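Local atomic coordinates of DUF3501 family protein (Burkholderia pseudomallei K96243, PDB entry 3FJV), a protein that is of unknown function but belongs to the DUF3501 family and folds around an antiparallel beta sheet, with two copies in the assembly. Residues K31-S36 / A187-D192; N39-L44 / A89-E94; V109-R114 / C169-Y174; D130-R135 / V144-F149. All coordinates share one frame; numbering follows the deposited sequence.

Overall arrangement
All four contacts are tied to one antiparallel sheet. Contact 2 pairs strands 41-45 and 86-93 in it. Contact 1 lies 14 Å away, centre to centre, and joins the root of the edge strand 34-37 to the C-terminal helix. V35 O and L43 N, 2.8 Å apart, link the two. On the other flank strand 144-150 carries contact 4, and A89 O meets L147 N at 2.7 Å. Contact 3 joins two loops 12 Å from contact 2, centre to centre, where Y174 OH lies 2.9 Å from H40 N. E112 of contact 3 packs on H145 of contact 4. Contacts 2 and 4 also touch the second subunit.

Contact 1 (K31-S36 / A187-D192); sequences KRRAVS and ASLAGD
R33 reaches D192 tip to tip and grips it end-on, one nitrogen to each oxygen. NH2 of R33 meets OD2 of D192 at 2.7 Å, on the syn lone pair and in the guanidinium plane. The second bond is less regular: R33 NH1 lies 3.1 Å from D192 OD1 and meets it from above the carboxylate plane. The two planes are turned 46° apart, which fits this uneven grip.

A hydroxyl adds a further hydrogen bond. S188 OG accepts from R33 NH1 at 3.0 Å, nearly in the guanidinium plane and with a straight N-H (164°). OG stands anti to its own backbone N, and this turns it to R33. The R33 chain bends at chi2 and chi3 to bring its head here. NE of R33 donates to F45 O, so each nitrogen of the buried guanidinium has a partner.

Apolar contacts lie over the flat groups. L189 CD1 sits over the centre of one face of the R33 guanidinium, 3.9 Å from CZ of R33. S188 CB lies over the R32 guanidinium in a similar way, 3.9 Å from R32 NH2, and also touches R32 O at 3.4 Å. A187 CB comes to the edge of the R32 group. The main polar partner of R32 is D184, one turn earlier in the helix.

The arrangement ties the loop between helix 12-30 and the edge strand 34-37 to the C-terminal end of helix 183-190 and the residues that follow it, by a two-nitrogen Arg-Asp salt bridge.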
loop_
_atom_site.group_PDB
_atom_site.type_symbol
_atom_site.label_atom_id
_atom_site.label_comp_id
_atom_site.label_asym_id
_atom_site.label_seq_id
_atom_site.Cartn_x
_atom_site.Cartn_y
_atom_site.Cartn_z
ATOM N N LYS A 31 -8.651 -11.634 19.311
ATOM C CA LYS A 31 -7.725 -12.228 20.266
ATOM C C LYS A 31 -7.502 -13.688 20.022
ATOM O O LYS A 31 -6.458 -14.225 20.416
ATOM C CB LYS A 31 -8.199 -11.972 21.747
ATOM C CG LYS A 31 -8.070 -10.490 22.044
ATOM C CD LYS A 31 -8.600 -10.062 23.403
ATOM C CE LYS A 31 -8.567 -8.533 23.509
ATOM N NZ LYS A 31 -9.324 -7.961 24.693
ATOM N N ARG A 32 -8.452 -14.375 19.371
ATOM C CA ARG A 32 -8.224 -15.777 19.002
ATOM C C ARG A 32 -7.649 -15.996 17.609
ATOM O O ARG A 32 -7.538 -17.137 17.163
ATOM C CB ARG A 32 -9.568 -16.510 19.069
ATOM C CG ARG A 32 -10.199 -16.362 20.462
ATOM C CD ARG A 32 -11.168 -17.498 20.787
ATOM N NE ARG A 32 -10.500 -18.797 20.802
ATOM C CZ ARG A 32 -11.073 -19.944 20.440
ATOM N NH1 ARG A 32 -12.354 -19.979 20.012
ATOM N NH2 ARG A 32 -10.372 -21.058 20.502
ATOM N N ARG A 33 -7.386 -14.909 16.900
ATOM C CA ARG A 33 -7.024 -14.987 15.456
ATOM C C ARG A 33 -5.684 -14.325 15.126
ATOM O O ARG A 33 -5.137 -14.529 14.037
ATOM C CB ARG A 33 -8.138 -14.313 14.641
ATOM C CG ARG A 33 -9.548 -14.846 14.842
ATOM C CD ARG A 33 -9.687 -16.304 14.514
ATOM N NE ARG A 33 -9.376 -16.565 13.097
ATOM C CZ ARG A 33 -9.614 -17.703 12.460
ATOM N NH1 ARG A 33 -10.038 -18.777 13.113
ATOM N NH2 ARG A 33 -9.353 -17.779 11.157
ATOM N N ALA A 34 -5.139 -13.506 16.030
ATOM C CA ALA A 34 -3.968 -12.710 15.683
ATOM C C ALA A 34 -2.675 -13.307 16.219
ATOM O O ALA A 34 -2.668 -13.812 17.328
ATOM C CB ALA A 34 -4.119 -11.305 16.192
ATOM N N VAL A 35 -1.611 -13.261 15.406
ATOM C CA VAL A 35 -0.253 -13.665 15.805
ATOM C C VAL A 35 0.767 -12.590 15.375
ATOM O O VAL A 35 0.652 -12.032 14.295
ATOM C CB VAL A 35 0.172 -14.990 15.147
ATOM C CG1 VAL A 35 1.444 -15.502 15.811
ATOM C CG2 VAL A 35 -0.970 -16.062 15.185
ATOM N N SER A 36 1.761 -12.312 16.208
ATOM C CA SER A 36 2.878 -11.464 15.841
ATOM C C SER A 36 4.047 -12.302 15.426
ATOM O O SER A 36 4.202 -13.409 15.928
ATOM C CB SER A 36 3.259 -10.621 17.028
ATOM O OG SER A 36 2.291 -9.626 17.135
ATOM N N ALA A 187 -6.362 -23.514 18.179
ATOM C CA ALA A 187 -7.681 -24.188 18.297
ATOM C C ALA A 187 -8.737 -23.487 17.421
ATOM O O ALA A 187 -9.491 -24.143 16.721
ATOM C CB ALA A 187 -8.152 -24.282 19.773
ATOM N N SER A 188 -8.716 -22.167 17.393
ATOM C CA SER A 188 -9.611 -21.417 16.555
ATOM C C SER A 188 -9.354 -21.685 15.060
ATOM O O SER A 188 -10.300 -21.898 14.277
ATOM C CB SER A 188 -9.469 -19.933 16.869
ATOM O OG SER A 188 -10.304 -19.162 16.039
ATOM N N LEU A 189 -8.078 -21.756 14.699
ATOM C CA LEU A 189 -7.683 -22.005 13.317
ATOM C C LEU A 189 -8.122 -23.415 12.858
ATOM O O LEU A 189 -8.551 -23.621 11.696
ATOM C CB LEU A 189 -6.165 -21.779 13.127
ATOM C CG LEU A 189 -5.505 -20.417 12.788
ATOM C CD1 LEU A 189 -6.157 -19.229 13.491
ATOM C CD2 LEU A 189 -3.952 -20.419 13.052
ATOM N N ALA A 190 -7.972 -24.397 13.724
ATOM C CA ALA A 190 -8.382 -25.753 13.417
ATOM C C ALA A 190 -9.848 -25.798 12.941
ATOM O O ALA A 190 -10.186 -26.550 12.032
ATOM C CB ALA A 190 -8.156 -26.672 14.648
ATOM N N GLY A 191 -10.691 -24.951 13.522
ATOM C CA GLY A 191 -12.090 -24.897 13.177
ATOM C C GLY A 191 -12.399 -24.358 11.789
ATOM O O GLY A 191 -13.503 -24.541 11.316
ATOM N N ASP A 192 -11.450 -23.672 11.152
ATOM C CA ASP A 192 -11.621 -23.195 9.797
ATOM C C ASP A 192 -11.572 -24.314 8.735
ATOM O O ASP A 192 -11.912 -24.066 7.577
ATOM C CB ASP A 192 -10.459 -22.264 9.402
ATOM C CG ASP A 192 -10.425 -20.939 10.176
ATOM O OD1 ASP A 192 -11.375 -20.603 10.956
ATOM O OD2 ASP A 192 -9.386 -20.242 9.986
#

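Contact 2 (N39-L44 / A89-E94); sequences NHLRLL and ATLQIE
Six hydrogen bonds join the segments, five of them between backbone atoms. R42 and Q92 form a hydrogen-bonded pair, with R42 N to Q92 O and Q92 N to R42 O both at 2.9 Å. L44 and T90 repeat the pattern. E94 N then reaches H40 O just beyond the strand. The sixth bond comes from a side chain. H40 ND1 donates to E94 O at 3.2 Å, with the oxygen in the ring plane and the N-H in the carbonyl plane, so the imidazole edge extends the pairing past the strand end.

This is regular antiparallel pairing of strands 41-45 and 86-93, with the segment axes 162° apart. L41, L43, L91 and I93 lie on one face. CG of L41 touches L91 CD1 at 3.7 Å as the two chains cross obliquely. L41 and I93 lie side by side and point the same way. L43 turns CD2 between A89 CB at 3.7 Å and L91 CB at 3.8 Å. L147 and I111 pack against this face.

The other face carries R42, L44, T90 and Q92. R42 bends at chi2 and folds back on its own segment, where NH1 donates to L41 O at 2.8 Å from above the carbonyl plane. E94 crosses R42 at about a right angle, and its OE1 touches R42 CG at 3.4 Å. The charges are near, but no guanidinium N-H points at that oxygen. Further out, Y95 stacks on the H40 ring. T90 OG1 is hydrogen-bonded to E46 OE2, and T99 of the second subunit packs on T90 and Q92.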
loop_
_atom_site.group_PDB
_atom_site.type_symbol
_atom_site.label_atom_id
_atom_site.label_comp_id
_atom_site.label_asym_id
_atom_site.label_seq_id
_atom_site.Cartn_x
_atom_site.Cartn_y
_atom_site.Cartn_z
ATOM N N ASN A 39 8.958 -8.165 15.810
ATOM C CA ASN A 39 8.460 -6.828 16.204
ATOM C C ASN A 39 7.733 -6.034 15.129
ATOM O O ASN A 39 7.055 -5.035 15.447
ATOM C CB ASN A 39 9.622 -5.959 16.752
ATOM C CG ASN A 39 10.124 -6.438 18.097
ATOM O OD1 ASN A 39 9.376 -6.988 18.885
ATOM N ND2 ASN A 39 11.396 -6.219 18.366
ATOM N N HIS A 40 7.845 -6.444 13.861
ATOM C CA HIS A 40 7.300 -5.639 12.772
ATOM C C HIS A 40 6.301 -6.342 11.832
ATOM O O HIS A 40 5.746 -5.675 10.950
ATOM C CB HIS A 40 8.448 -5.089 11.947
ATOM C CG HIS A 40 9.412 -4.292 12.756
ATOM N ND1 HIS A 40 9.191 -2.973 13.081
ATOM C CD2 HIS A 40 10.562 -4.650 13.370
ATOM C CE1 HIS A 40 10.177 -2.546 13.850
ATOM N NE2 HIS A 40 11.028 -3.540 14.025
ATOM N N LEU A 41 6.082 -7.648 12.008
ATOM C CA LEU A 41 5.082 -8.395 11.233
ATOM C C LEU A 41 3.911 -8.839 12.115
ATOM O O LEU A 41 4.109 -9.396 13.214
ATOM C CB LEU A 41 5.673 -9.633 10.578
ATOM C CG LEU A 41 6.148 -9.403 9.131
ATOM C CD1 LEU A 41 7.096 -8.229 9.061
ATOM C CD2 LEU A 41 6.813 -10.683 8.665
ATOM N N ARG A 42 2.703 -8.663 11.591
ATOM C CA ARG A 42 1.470 -9.085 12.280
ATOM C C ARG A 42 0.601 -9.897 11.312
ATOM O O ARG A 42 0.431 -9.478 10.181
ATOM C CB ARG A 42 0.704 -7.835 12.728
ATOM C CG ARG A 42 1.447 -6.917 13.683
ATOM C CD ARG A 42 1.747 -7.601 15.012
ATOM N NE ARG A 42 2.546 -6.774 15.929
ATOM C CZ ARG A 42 3.874 -6.841 16.097
ATOM N NH1 ARG A 42 4.637 -7.700 15.417
ATOM N NH2 ARG A 42 4.452 -6.031 16.975
ATOM N N LEU A 43 0.100 -11.059 11.722
ATOM C CA LEU A 43 -0.808 -11.854 10.890
ATOM C C LEU A 43 -2.167 -11.917 11.587
ATOM O O LEU A 43 -2.242 -12.150 12.780
ATOM C CB LEU A 43 -0.356 -13.331 10.746
ATOM C CG LEU A 43 0.650 -13.834 9.724
ATOM C CD1 LEU A 43 0.754 -15.325 9.878
ATOM C CD2 LEU A 43 0.232 -13.483 8.315
ATOM N N LEU A 44 -3.233 -11.714 10.819
ATOM C CA LEU A 44 -4.585 -11.953 11.282
ATOM C C LEU A 44 -5.144 -13.066 10.461
ATOM O O LEU A 44 -5.324 -12.916 9.239
ATOM C CB LEU A 44 -5.472 -10.720 11.188
ATOM C CG LEU A 44 -6.903 -10.906 11.776
ATOM C CD1 LEU A 44 -6.854 -10.952 13.294
ATOM C CD2 LEU A 44 -7.782 -9.751 11.256
ATOM N N ALA A 89 -4.808 -15.453 5.848
ATOM C CA ALA A 89 -4.320 -14.417 6.766
ATOM C C ALA A 89 -3.950 -13.111 6.028
ATOM O O ALA A 89 -3.576 -13.107 4.850
ATOM C CB ALA A 89 -3.137 -14.926 7.651
ATOM N N THR A 90 -4.213 -11.999 6.682
ATOM C CA THR A 90 -3.726 -10.704 6.276
ATOM C C THR A 90 -2.429 -10.475 7.056
ATOM O O THR A 90 -2.401 -10.553 8.297
ATOM C CB THR A 90 -4.765 -9.579 6.585
ATOM O OG1 THR A 90 -5.964 -9.828 5.827
ATOM C CG2 THR A 90 -4.178 -8.216 6.197
ATOM N N LEU A 91 -1.361 -10.226 6.309
ATOM C CA LEU A 91 -0.056 -9.891 6.862
ATOM C C LEU A 91 0.116 -8.376 6.770
ATOM O O LEU A 91 -0.067 -7.781 5.699
ATOM C CB LEU A 91 1.078 -10.567 6.088
ATOM C CG LEU A 91 2.551 -10.260 6.468
ATOM C CD1 LEU A 91 3.010 -10.828 7.791
ATOM C CD2 LEU A 91 3.521 -10.806 5.391
ATOM N N GLN A 92 0.514 -7.775 7.884
ATOM C CA GLN A 92 0.804 -6.342 7.909
ATOM C C GLN A 92 2.215 -6.146 8.397
ATOM O O GLN A 92 2.645 -6.797 9.333
ATOM C CB GLN A 92 -0.183 -5.575 8.782
ATOM C CG GLN A 92 -1.599 -5.567 8.175
ATOM C CD GLN A 92 -2.476 -4.461 8.728
ATOM O OE1 GLN A 92 -2.165 -3.262 8.549
ATOM N NE2 GLN A 92 -3.588 -4.838 9.364
ATOM N N ILE A 93 2.934 -5.264 7.718
ATOM C CA ILE A 93 4.305 -4.887 8.050
ATOM C C ILE A 93 4.172 -3.483 8.609
ATOM O O ILE A 93 3.644 -2.606 7.912
ATOM C CB ILE A 93 5.173 -4.879 6.768
ATOM C CG1 ILE A 93 5.176 -6.265 6.125
ATOM C CG2 ILE A 93 6.640 -4.475 7.070
ATOM C CD1 ILE A 93 5.599 -6.237 4.637
ATOM N N GLU A 94 4.613 -3.270 9.848
ATOM C CA GLU A 94 4.435 -1.995 10.521
ATOM C C GLU A 94 5.754 -1.392 11.001
ATOM O O GLU A 94 6.484 -2.023 11.763
ATOM C CB GLU A 94 3.479 -2.193 11.693
ATOM C CG GLU A 94 2.066 -2.604 11.210
ATOM C CD GLU A 94 1.171 -3.169 12.309
ATOM O OE1 GLU A 94 1.668 -3.488 13.425
ATOM O OE2 GLU A 94 -0.043 -3.294 12.040
#

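Contact 3 (V109-R114 / C169-Y174); sequences VGIEDR and CDHPHY
Two connecting loops meet here beside neighbouring antiparallel strands: a short 3-10 turn at 111-113 and a type I beta turn from H171 to Y174. The pairing of strands 115-119 and 165-169 runs out at this point, with D170 N donating to R114 O at 3.2 Å from above the carbonyl plane.

R114 and D170 form a side-on salt bridge. R114 NE meets D170 OD1 at 2.7 Å and R114 NH2 meets D170 OD2 at 3.0 Å, each on a syn lone pair. The two flat groups are only 15° apart. The R114 chain bends at chi2 and chi3 to bring its edge round. Y126 OH is hydrogen-bonded to OD2 as well, which helps to fix the carboxylate.

The H171 ring is held at both nitrogens. NE2 donates to V109 O at 3.0 Å, with the oxygen in the ring plane. ND1 accepts from H173 N at 3.0 Å, so the proton sits on NE2. The ring thus ties the beta turn to the other loop.

I111 packs against the second loop. Its CD1 touches Y174 CB at 3.5 Å and its CG1 lies 3.8 Å from C169 SG.

V109 follows helix 98-107, and R114 leads into strand 115-119. Beyond I111, Y174 OH is hydrogen-bonded to I37 O, at the end of strand 34-37, and to H40 N in the turn that follows.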
loop_
_atom_site.group_PDB
_atom_site.type_symbol
_atom_site.label_atom_id
_atom_site.label_comp_id
_atom_site.label_asym_id
_atom_site.label_seq_id
_atom_site.Cartn_x
_atom_site.Cartn_y
_atom_site.Cartn_z
ATOM N N VAL A 109 11.497 -6.961 0.523
ATOM C CA VAL A 109 10.840 -7.457 -0.689
ATOM C C VAL A 109 10.764 -8.997 -0.681
ATOM O O VAL A 109 11.719 -9.703 -0.351
ATOM C CB VAL A 109 11.570 -6.972 -1.963
ATOM C CG1 VAL A 109 12.996 -7.440 -1.932
ATOM C CG2 VAL A 109 10.842 -7.458 -3.208
ATOM N N GLY A 110 9.591 -9.515 -0.990
ATOM C CA GLY A 110 9.395 -10.964 -1.068
ATOM C C GLY A 110 9.171 -11.630 0.281
ATOM O O GLY A 110 9.014 -12.834 0.346
ATOM N N ILE A 111 9.112 -10.863 1.359
ATOM C CA ILE A 111 8.867 -11.474 2.695
ATOM C C ILE A 111 7.554 -12.242 2.793
ATOM O O ILE A 111 7.462 -13.249 3.492
ATOM C CB ILE A 111 8.965 -10.426 3.838
ATOM C CG1 ILE A 111 9.118 -11.137 5.178
ATOM C CG2 ILE A 111 7.775 -9.437 3.833
ATOM C CD1 ILE A 111 9.545 -10.215 6.325
ATOM N N GLU A 112 6.532 -11.786 2.090
ATOM C CA GLU A 112 5.236 -12.466 2.094
ATOM C C GLU A 112 5.278 -13.917 1.605
ATOM O O GLU A 112 4.367 -14.676 1.889
ATOM C CB GLU A 112 4.207 -11.674 1.302
ATOM C CG GLU A 112 4.419 -11.614 -0.226
ATOM C CD GLU A 112 5.462 -10.563 -0.662
ATOM O OE1 GLU A 112 6.168 -10.023 0.194
ATOM O OE2 GLU A 112 5.567 -10.279 -1.861
ATOM N N ASP A 113 6.332 -14.275 0.863
ATOM C CA ASP A 113 6.552 -15.635 0.361
ATOM C C ASP A 113 7.367 -16.499 1.340
ATOM O O ASP A 113 7.506 -17.680 1.098
ATOM C CB ASP A 113 7.421 -15.607 -0.925
ATOM C CG ASP A 113 6.864 -14.735 -1.996
ATOM O OD1 ASP A 113 5.636 -14.690 -2.138
ATOM O OD2 ASP A 113 7.673 -14.149 -2.762
ATOM N N ARG A 114 7.921 -15.903 2.405
ATOM C CA ARG A 114 8.905 -16.578 3.279
ATOM C C ARG A 114 8.373 -16.848 4.683
ATOM O O ARG A 114 9.080 -17.382 5.510
ATOM C CB ARG A 114 10.182 -15.756 3.369
ATOM C CG ARG A 114 10.814 -15.366 2.063
ATOM C CD ARG A 114 10.916 -16.496 1.077
ATOM N NE ARG A 114 11.543 -17.703 1.624
ATOM C CZ ARG A 114 11.735 -18.818 0.923
ATOM N NH1 ARG A 114 11.395 -18.862 -0.344
ATOM N NH2 ARG A 114 12.307 -19.885 1.480
ATOM N N CYS A 169 9.737 -17.286 9.855
ATOM C CA CYS A 169 10.075 -16.588 8.621
ATOM C C CYS A 169 11.564 -16.825 8.315
ATOM O O CYS A 169 12.407 -16.651 9.199
ATOM C CB CYS A 169 9.846 -15.087 8.804
ATOM S SG CYS A 169 10.087 -14.116 7.283
ATOM N N ASP A 170 11.882 -17.146 7.065
ATOM C CA ASP A 170 13.262 -17.388 6.672
ATOM C C ASP A 170 13.788 -16.387 5.653
ATOM O O ASP A 170 14.816 -16.641 5.029
ATOM C CB ASP A 170 13.464 -18.840 6.178
ATOM C CG ASP A 170 12.749 -19.146 4.867
ATOM O OD1 ASP A 170 12.119 -18.248 4.250
ATOM O OD2 ASP A 170 12.833 -20.311 4.439
ATOM N N HIS A 171 13.090 -15.260 5.506
ATOM C CA HIS A 171 13.631 -14.135 4.792
ATOM C C HIS A 171 14.996 -13.704 5.405
ATOM O O HIS A 171 15.126 -13.569 6.623
ATOM C CB HIS A 171 12.643 -12.960 4.757
ATOM C CG HIS A 171 13.008 -11.880 3.781
ATOM N ND1 HIS A 171 14.027 -10.970 4.020
ATOM C CD2 HIS A 171 12.495 -11.563 2.562
ATOM C CE1 HIS A 171 14.122 -10.141 2.991
ATOM N NE2 HIS A 171 13.204 -10.475 2.092
ATOM N N PRO A 172 16.005 -13.474 4.555
ATOM C CA PRO A 172 17.336 -13.126 5.061
ATOM C C PRO A 172 17.410 -11.868 5.853
ATOM O O PRO A 172 18.244 -11.785 6.735
ATOM C CB PRO A 172 18.172 -12.986 3.781
ATOM C CG PRO A 172 17.522 -13.930 2.858
ATOM C CD PRO A 172 16.048 -13.654 3.105
ATOM N N HIS A 173 16.565 -10.888 5.564
ATOM C CA HIS A 173 16.502 -9.678 6.422
ATOM C C HIS A 173 15.433 -9.711 7.524
ATOM O O HIS A 173 15.221 -8.700 8.171
ATOM C CB HIS A 173 16.342 -8.416 5.571
ATOM C CG HIS A 173 17.493 -8.202 4.643
ATOM N ND1 HIS A 173 18.679 -7.634 5.059
ATOM C CD2 HIS A 173 17.676 -8.553 3.348
ATOM C CE1 HIS A 173 19.532 -7.609 4.048
ATOM N NE2 HIS A 173 18.953 -8.164 3.001
ATOM N N TYR A 174 14.776 -10.855 7.722
ATOM C CA TYR A 174 13.798 -11.011 8.813
ATOM C C TYR A 174 13.710 -12.464 9.284
ATOM O O TYR A 174 12.642 -13.094 9.248
ATOM C CB TYR A 174 12.421 -10.467 8.388
ATOM C CG TYR A 174 11.564 -10.004 9.545
ATOM C CD1 TYR A 174 11.668 -8.718 10.039
ATOM C CD2 TYR A 174 10.609 -10.856 10.134
ATOM C CE1 TYR A 174 10.883 -8.290 11.139
ATOM C CE2 TYR A 174 9.828 -10.428 11.226
ATOM C CZ TYR A 174 9.950 -9.148 11.694
ATOM O OH TYR A 174 9.164 -8.726 12.741
#

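Contact 4 (D130-R135 / V144-F149); sequences DEDLER and VHFLRF
D130 OD1 is the best-held polar atom here, gripped twice. It accepts a hydrogen bond from F146 N at 2.9 Å, met nearly along the C-O axis, and R102 NH2 of the second subunit makes a salt bridge to it. The other oxygen, OD2 of D130, accepts from H145 ND1 at 2.6 Å, on its syn lone pair and in the ring plane. That bond is short and nearly straight (173°).

The motif is a His-carboxylate hydrogen bond beside a type I beta turn, D130 to L133, that leaves strand 125-129. D130 N also donates to F146 O at 2.8 Å. D130 and F146 therefore hold each other in both directions, once through backbone and once through the carboxylate. The buried histidine would probably be favoured in its charged form by this aspartate. E112 from another loop packs on both D130 and H145.

D132 turns its carboxylate to the F146 ring, with OD2 at 3.7 Å from CD2 of F146. Its stronger partner is R102 of the second subunit, which also makes a cation-pi contact with F146. One arginine thus joins D130, D132 and F146 across the subunit interface.

Further along the strand, E131 and R148 make a separate side-on salt bridge. The R148 chain bends at chi3 and its NH1 turns to E150. The carboxylate lies nearly in the guanidinium plane, with R148 NE to E131 OE1 at 2.8 Å and R148 NH2 to E131 OE2 at 2.9 Å, both on syn lone pairs.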
loop_
_atom_site.group_PDB
_atom_site.type_symbol
_atom_site.label_atom_id
_atom_site.label_comp_id
_atom_site.label_asym_id
_atom_site.label_seq_id
_atom_site.Cartn_x
_atom_site.Cartn_y
_atom_site.Cartn_z
ATOM N N ASP A 130 -0.944 -13.121 -2.313
ATOM C CA ASP A 130 -1.386 -12.083 -3.270
ATOM C C ASP A 130 -1.796 -12.644 -4.631
ATOM O O ASP A 130 -1.597 -12.002 -5.670
ATOM C CB ASP A 130 -0.291 -10.976 -3.414
ATOM C CG ASP A 130 0.150 -10.398 -2.066
ATOM O OD1 ASP A 130 -0.740 -10.165 -1.188
ATOM O OD2 ASP A 130 1.381 -10.177 -1.906
ATOM N N GLU A 131 -2.470 -13.797 -4.621
ATOM C CA GLU A 131 -2.880 -14.431 -5.874
ATOM C C GLU A 131 -3.975 -13.620 -6.579
ATOM O O GLU A 131 -4.202 -13.763 -7.759
ATOM C CB GLU A 131 -3.381 -15.828 -5.607
ATOM C CG GLU A 131 -2.257 -16.797 -5.285
ATOM C CD GLU A 131 -2.792 -18.093 -4.746
ATOM O OE1 GLU A 131 -3.350 -18.083 -3.599
ATOM O OE2 GLU A 131 -2.672 -19.107 -5.491
ATOM N N ASP A 132 -4.650 -12.766 -5.823
ATOM C CA ASP A 132 -5.648 -11.880 -6.389
ATOM C C ASP A 132 -5.082 -10.690 -7.136
ATOM O O ASP A 132 -5.834 -9.904 -7.729
ATOM C CB ASP A 132 -6.585 -11.406 -5.290
ATOM C CG ASP A 132 -5.873 -10.669 -4.194
ATOM O OD1 ASP A 132 -4.804 -11.118 -3.738
ATOM O OD2 ASP A 132 -6.377 -9.627 -3.782
ATOM N N LEU A 133 -3.767 -10.510 -7.099
ATOM C CA LEU A 133 -3.205 -9.384 -7.781
ATOM C C LEU A 133 -2.467 -9.870 -9.010
ATOM O O LEU A 133 -1.661 -10.834 -8.947
ATOM C CB LEU A 133 -2.245 -8.609 -6.889
ATOM C CG LEU A 133 -2.866 -7.926 -5.647
ATOM C CD1 LEU A 133 -1.762 -7.194 -4.950
ATOM C CD2 LEU A 133 -4.029 -7.005 -6.080
ATOM N N GLU A 134 -2.719 -9.166 -10.112
ATOM C CA GLU A 134 -2.021 -9.454 -11.360
ATOM C C GLU A 134 -0.508 -9.322 -11.096
ATOM O O GLU A 134 -0.089 -8.691 -10.123
ATOM C CB GLU A 134 -2.569 -8.563 -12.493
ATOM C CG GLU A 134 -4.096 -8.812 -12.759
ATOM C CD GLU A 134 -4.695 -7.909 -13.846
ATOM O OE1 GLU A 134 -4.031 -7.732 -14.885
ATOM O OE2 GLU A 134 -5.838 -7.408 -13.676
ATOM N N ARG A 135 0.292 -9.992 -11.920
ATOM C CA ARG A 135 1.740 -10.110 -11.715
ATOM C C ARG A 135 2.414 -8.765 -11.421
ATOM O O ARG A 135 3.293 -8.670 -10.548
ATOM C CB ARG A 135 2.390 -10.741 -12.966
ATOM N N VAL A 144 0.782 -4.467 3.217
ATOM C CA VAL A 144 -0.337 -5.428 3.458
ATOM C C VAL A 144 -0.368 -6.516 2.382
ATOM O O VAL A 144 -0.395 -6.214 1.208
ATOM C CB VAL A 144 -1.700 -4.745 3.562
ATOM C CG1 VAL A 144 -2.820 -5.762 3.882
ATOM C CG2 VAL A 144 -1.678 -3.657 4.654
ATOM N N HIS A 145 -0.404 -7.783 2.797
ATOM C CA HIS A 145 -0.455 -8.908 1.863
ATOM C C HIS A 145 -1.548 -9.878 2.297
ATOM O O HIS A 145 -1.877 -9.952 3.471
ATOM C CB HIS A 145 0.891 -9.622 1.882
ATOM C CG HIS A 145 2.016 -8.777 1.376
ATOM N ND1 HIS A 145 2.364 -8.733 0.041
ATOM C CD2 HIS A 145 2.875 -7.942 2.021
ATOM C CE1 HIS A 145 3.380 -7.894 -0.116
ATOM N NE2 HIS A 145 3.725 -7.421 1.072
ATOM N N PHE A 146 -2.138 -10.572 1.337
ATOM C CA PHE A 146 -3.149 -11.604 1.601
ATOM C C PHE A 146 -2.482 -12.960 1.409
ATOM O O PHE A 146 -1.930 -13.250 0.323
ATOM C CB PHE A 146 -4.310 -11.422 0.627
ATOM C CG PHE A 146 -5.181 -10.197 0.877
ATOM C CD1 PHE A 146 -5.085 -9.421 2.031
ATOM C CD2 PHE A 146 -6.182 -9.862 -0.061
ATOM C CE1 PHE A 146 -5.905 -8.327 2.243
ATOM C CE2 PHE A 146 -7.007 -8.755 0.150
ATOM C CZ PHE A 146 -6.854 -7.990 1.337
ATOM N N LEU A 147 -2.427 -13.768 2.469
ATOM C CA LEU A 147 -1.734 -15.042 2.410
ATOM C C LEU A 147 -2.713 -16.247 2.471
ATOM O O LEU A 147 -3.791 -16.181 3.133
ATOM C CB LEU A 147 -0.729 -15.152 3.551
ATOM C CG LEU A 147 0.279 -14.034 3.791
ATOM C CD1 LEU A 147 1.242 -14.422 4.967
ATOM C CD2 LEU A 147 1.008 -13.637 2.561
ATOM N N ARG A 148 -2.306 -17.351 1.833
ATOM C CA ARG A 148 -3.031 -18.614 1.865
ATOM C C ARG A 148 -2.041 -19.701 2.322
ATOM O O ARG A 148 -0.970 -19.797 1.785
ATOM C CB ARG A 148 -3.537 -18.934 0.451
ATOM C CG ARG A 148 -4.035 -20.326 0.190
ATOM C CD ARG A 148 -4.787 -20.422 -1.148
ATOM N NE ARG A 148 -3.958 -20.496 -2.356
ATOM C CZ ARG A 148 -3.402 -21.614 -2.821
ATOM N NH1 ARG A 148 -3.520 -22.756 -2.140
ATOM N NH2 ARG A 148 -2.670 -21.582 -3.938
ATOM N N PHE A 149 -2.408 -20.510 3.309
ATOM C CA PHE A 149 -1.582 -21.635 3.728
ATOM C C PHE A 149 -2.379 -22.913 3.455
ATOM O O PHE A 149 -3.415 -23.127 4.077
ATOM C CB PHE A 149 -1.314 -21.540 5.236
ATOM C CG PHE A 149 -0.465 -20.366 5.651
ATOM C CD1 PHE A 149 0.927 -20.449 5.662
ATOM C CD2 PHE A 149 -1.071 -19.196 6.144
ATOM C CE1 PHE A 149 1.693 -19.362 6.069
ATOM C CE2 PHE A 149 -0.310 -18.144 6.580
ATOM C CZ PHE A 149 1.078 -18.227 6.533
#